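Local coordinates for aminotransferase class I and II (Streptococcus suis 89/1591, PDB 3OP7) that transfers amino groups between amino acids and keto acids, as an aminotransferase using covalently bound pyridoxal phosphate, at the interface of chains A and B. Numbering follows the deposited sequence. Chains: chain A/B, Aminotransferase class I and II.

The interface of chains A and B. Residues chain A 245-250; chain B 7, 10, 14, 91.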
ATOM      1  N   ARG A 245       5.391   8.099 -10.885  1.00 25.78           N
ATOM      2  CA  ARG A 245       6.403   8.348  -9.855  0.50 27.00           C
ATOM      3  C   ARG A 245       6.020   9.458  -8.890  1.00 27.28           C
ATOM      4  O   ARG A 245       6.585   9.539  -7.797  1.00 28.52           O
ATOM      5  CB  ARG A 245       7.720   8.773 -10.472  0.50 28.07           C
ATOM      6  CG  ARG A 245       8.487   7.734 -11.187  0.50 29.60           C
ATOM      7  CD  ARG A 245       9.860   8.317 -11.430  0.50 31.96           C
ATOM      8  NE  ARG A 245      10.761   7.240 -11.680  0.50 32.96           N
ATOM      9  CZ  ARG A 245      11.037   6.838 -12.903  0.50 35.13           C
ATOM     10  NH1 ARG A 245      10.525   7.510 -13.922  0.50 34.37           N
ATOM     11  NH2 ARG A 245      11.840   5.807 -13.106  0.50 36.48           N
ATOM     12  N   ASP A 246       5.106  10.315  -9.311  1.00 27.81           N
ATOM     13  CA  ASP A 246       4.716  11.449  -8.522  1.00 28.92           C
ATOM     14  C   ASP A 246       3.467  11.217  -7.662  1.00 27.81           C
ATOM     15  O   ASP A 246       2.973  12.167  -7.038  1.00 26.56           O
ATOM     16  CB  ASP A 246       4.511  12.659  -9.421  1.00 31.29           C
ATOM     17  CG  ASP A 246       5.839  13.220  -9.984  1.00 33.40           C
ATOM     18  OD1 ASP A 246       6.928  13.116  -9.321  1.00 33.44           O
ATOM     19  OD2 ASP A 246       5.761  13.769 -11.098  1.00 33.68           O
ATOM     20  N   TYR A 247       2.960   9.982  -7.654  1.00 25.82           N
ATOM     21  CA  TYR A 247       1.746   9.628  -6.898  1.00 25.32           C
ATOM     22  C   TYR A 247       1.944   8.519  -5.862  1.00 24.40           C
ATOM     23  O   TYR A 247       1.030   8.219  -5.086  1.00 23.09           O
ATOM     24  CB  TYR A 247       0.626   9.219  -7.843  1.00 25.30           C
ATOM     25  CG  TYR A 247       0.189  10.344  -8.721  1.00 28.26           C
ATOM     26  CD1 TYR A 247      -0.797  11.243  -8.297  1.00 30.73           C
ATOM     27  CD2 TYR A 247       0.797  10.553  -9.945  1.00 31.11           C
ATOM     28  CE1 TYR A 247      -1.163  12.305  -9.096  1.00 35.05           C
ATOM     29  CE2 TYR A 247       0.440  11.590 -10.747  1.00 34.84           C
ATOM     30  CZ  TYR A 247      -0.538  12.471 -10.325  1.00 37.21           C
ATOM     31  OH  TYR A 247      -0.849  13.537 -11.151  1.00 41.08           O
ATOM     32  N   ARG A 248       3.146   7.936  -5.776  1.00 24.46           N
ATOM     33  CA  ARG A 248       3.349   6.829  -4.848  0.70 23.22           C
ATOM     34  C   ARG A 248       3.243   7.229  -3.356  1.00 21.98           C
ATOM     35  O   ARG A 248       2.968   6.372  -2.555  1.00 22.25           O
ATOM     36  CB  ARG A 248       4.667   6.091  -5.166  0.70 23.48           C
ATOM     37  CG  ARG A 248       4.566   5.438  -6.564  0.70 23.18           C
ATOM     38  CD  ARG A 248       5.868   4.767  -7.121  0.70 25.02           C
ATOM     39  NE  ARG A 248       6.334   3.636  -6.329  0.70 22.06           N
ATOM     40  CZ  ARG A 248       7.361   3.648  -5.494  0.70 19.76           C
ATOM     41  NH1 ARG A 248       8.063   4.762  -5.288  0.70 22.88           N
ATOM     42  NH2 ARG A 248       7.681   2.548  -4.823  0.70 19.86           N
ATOM     43  N   ASP A 249       3.428   8.492  -2.974  1.00 23.26           N
ATOM     44  CA  ASP A 249       3.223   8.844  -1.570  1.00 22.31           C
ATOM     45  C   ASP A 249       1.744   8.881  -1.179  1.00 23.63           C
ATOM     46  O   ASP A 249       1.428   8.962   0.013  1.00 23.79           O
ATOM     47  CB  ASP A 249       3.887  10.145  -1.135  1.00 23.55           C
ATOM     48  CG  ASP A 249       5.406  10.084  -1.165  1.00 25.01           C
ATOM     49  OD1 ASP A 249       5.951   9.081  -1.655  1.00 24.55           O
ATOM     50  OD2 ASP A 249       5.993  11.076  -0.686  1.00 26.01           O
ATOM     51  N   TYR A 250       0.829   8.785  -2.127  1.00 24.21           N
ATOM     52  CA  TYR A 250      -0.564   8.700  -1.692  1.00 24.86           C
ATOM     53  C   TYR A 250      -0.887   7.326  -1.194  1.00 25.04           C
ATOM     54  O   TYR A 250      -1.866   7.151  -0.466  1.00 24.89           O
ATOM     55  CB  TYR A 250      -1.505   9.008  -2.868  1.00 25.55           C
ATOM     56  CG  TYR A 250      -1.644  10.453  -3.216  1.00 23.98           C
ATOM     57  CD1 TYR A 250      -2.284  11.352  -2.360  1.00 27.14           C
ATOM     58  CD2 TYR A 250      -1.155  10.956  -4.418  1.00 23.71           C
ATOM     59  CE1 TYR A 250      -2.461  12.627  -2.704  1.00 27.50           C
ATOM     60  CE2 TYR A 250      -1.320  12.256  -4.774  1.00 25.09           C
ATOM     61  CZ  TYR A 250      -1.986  13.120  -3.919  1.00 27.62           C
ATOM     62  OH  TYR A 250      -2.165  14.489  -4.161  1.00 33.00           O
TER
ATOM     63  N   PHE B   7       1.901  14.714  -5.773  1.00 26.78           N
ATOM     64  CA  PHE B   7       2.226  14.838  -4.361  1.00 26.48           C
ATOM     65  C   PHE B   7       3.474  15.743  -4.294  1.00 27.41           C
ATOM     66  O   PHE B   7       4.532  15.385  -4.789  1.00 26.60           O
ATOM     67  CB  PHE B   7       2.444  13.427  -3.773  1.00 25.65           C
ATOM     68  CG  PHE B   7       2.245  13.335  -2.278  1.00 24.74           C
ATOM     69  CD1 PHE B   7       3.148  13.965  -1.400  1.00 27.54           C
ATOM     70  CD2 PHE B   7       1.200  12.581  -1.739  1.00 24.50           C
ATOM     71  CE1 PHE B   7       2.998  13.863  -0.032  1.00 25.09           C
ATOM     72  CE2 PHE B   7       1.021  12.469  -0.382  1.00 24.36           C
ATOM     73  CZ  PHE B   7       1.945  13.097   0.498  1.00 25.04           C
ATOM     74  N   GLU B  10       6.880  14.849  -2.616  1.00 27.51           N
ATOM     75  CA  GLU B  10       7.398  13.719  -3.405  1.00 28.40           C
ATOM     76  C   GLU B  10       8.083  14.123  -4.729  1.00 28.91           C
ATOM     77  O   GLU B  10       9.197  13.672  -5.067  1.00 29.38           O
ATOM     78  CB  GLU B  10       6.245  12.699  -3.692  1.00 27.31           C
ATOM     79  CG  GLU B  10       6.709  11.463  -4.408  1.00 27.55           C
ATOM     80  CD  GLU B  10       5.559  10.427  -4.636  1.00 24.60           C
ATOM     81  OE1 GLU B  10       4.414  10.743  -4.322  1.00 23.75           O
ATOM     82  OE2 GLU B  10       5.872   9.322  -5.138  1.00 25.95           O
ATOM     83  N   ASN B  14      11.821  13.434  -5.526  1.00 32.29           N
ATOM     84  CA  ASN B  14      12.165  12.641  -6.711  1.00 33.13           C
ATOM     85  C   ASN B  14      13.235  13.319  -7.572  1.00 34.84           C
ATOM     86  O   ASN B  14      14.196  12.677  -8.026  1.00 34.30           O
ATOM     87  CB  ASN B  14      10.940  12.391  -7.603  1.00 33.51           C
ATOM     88  CG  ASN B  14       9.993  11.358  -7.048  1.00 31.27           C
ATOM     89  OD1 ASN B  14      10.331  10.572  -6.155  1.00 32.04           O
ATOM     90  ND2 ASN B  14       8.776  11.357  -7.571  1.00 31.92           N
ATOM     91  N   THR B  91       0.985   5.782   5.717  1.00 19.50           N
ATOM     92  CA  THR B  91       0.523   6.030   4.349  1.00 19.84           C
ATOM     93  C   THR B  91      -0.709   5.180   4.058  1.00 19.60           C
ATOM     94  O   THR B  91      -1.759   5.676   3.638  1.00 18.84           O
ATOM     95  CB  THR B  91       1.645   5.806   3.309  1.00 19.27           C
ATOM     96  OG1 THR B  91       2.764   6.695   3.567  1.00 20.29           O
ATOM     97  CG2 THR B  91       1.141   6.118   1.928  1.00 19.70           C
TER
HETATM   98  O   HOH W   1       2.622   9.085   2.407  1.00 23.93           O
HETATM   99  O   HOH W   2       8.397   8.823  -5.245  1.00 30.62           O
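The ring of B:Phe7 carries A:Asp249 CB over the centre of one face, 3.6 Å from the ring centroid, and meets A:Tyr250 at its edge. There B:Phe7 CD2 points into the middle of the tyrosine face, with the ring planes 72° apart, an edge-to-face contact. The phenylalanine CG lies anti to its backbone N (chi1 -157°), which turns the ring towards the 3-10 helix 248-250, while that same N donates to A:Asp246 O at 3.0 Å. A second flat pair is formed by the carboxylates of A:Asp249 and B:Glu10, stacked with planes 9° apart and A:Asp249 CG 3.5 Å from B:Glu10 CD. Such stacking of two acids would be costly if both were charged. B:Glu10 reaches it from helix 8-16, its CG anti to the backbone N and the chain extended beyond, and its OE1 accepts the backbone N-H of A:Asp249 at 2.8 Å, from above the carboxylate plane. B:Glu10 OE2 lies 2.8 Å from A:Arg245 O, a pairing of two acceptors unless the acid is protonated, which the coordinates cannot show. One turn further along the helix, B:Asn14 ND2 donates hydrogen bonds to A:Arg245 O at 2.9 Å, from above the carbonyl plane, and to A:Asp246 OD1 at 3.1 Å, on its anti side with amide and carboxylate nearly coplanar. The N-terminal segment and helix 8-16 of one chain thus grip residues 245-250 of the other, twice by two-fold symmetry, probably within the family's usual dimer. Water 2 links A:Arg245 O, B:Asn14 OD1 and B:Glu10 OE2, lying 2.6 Å from this last oxygen.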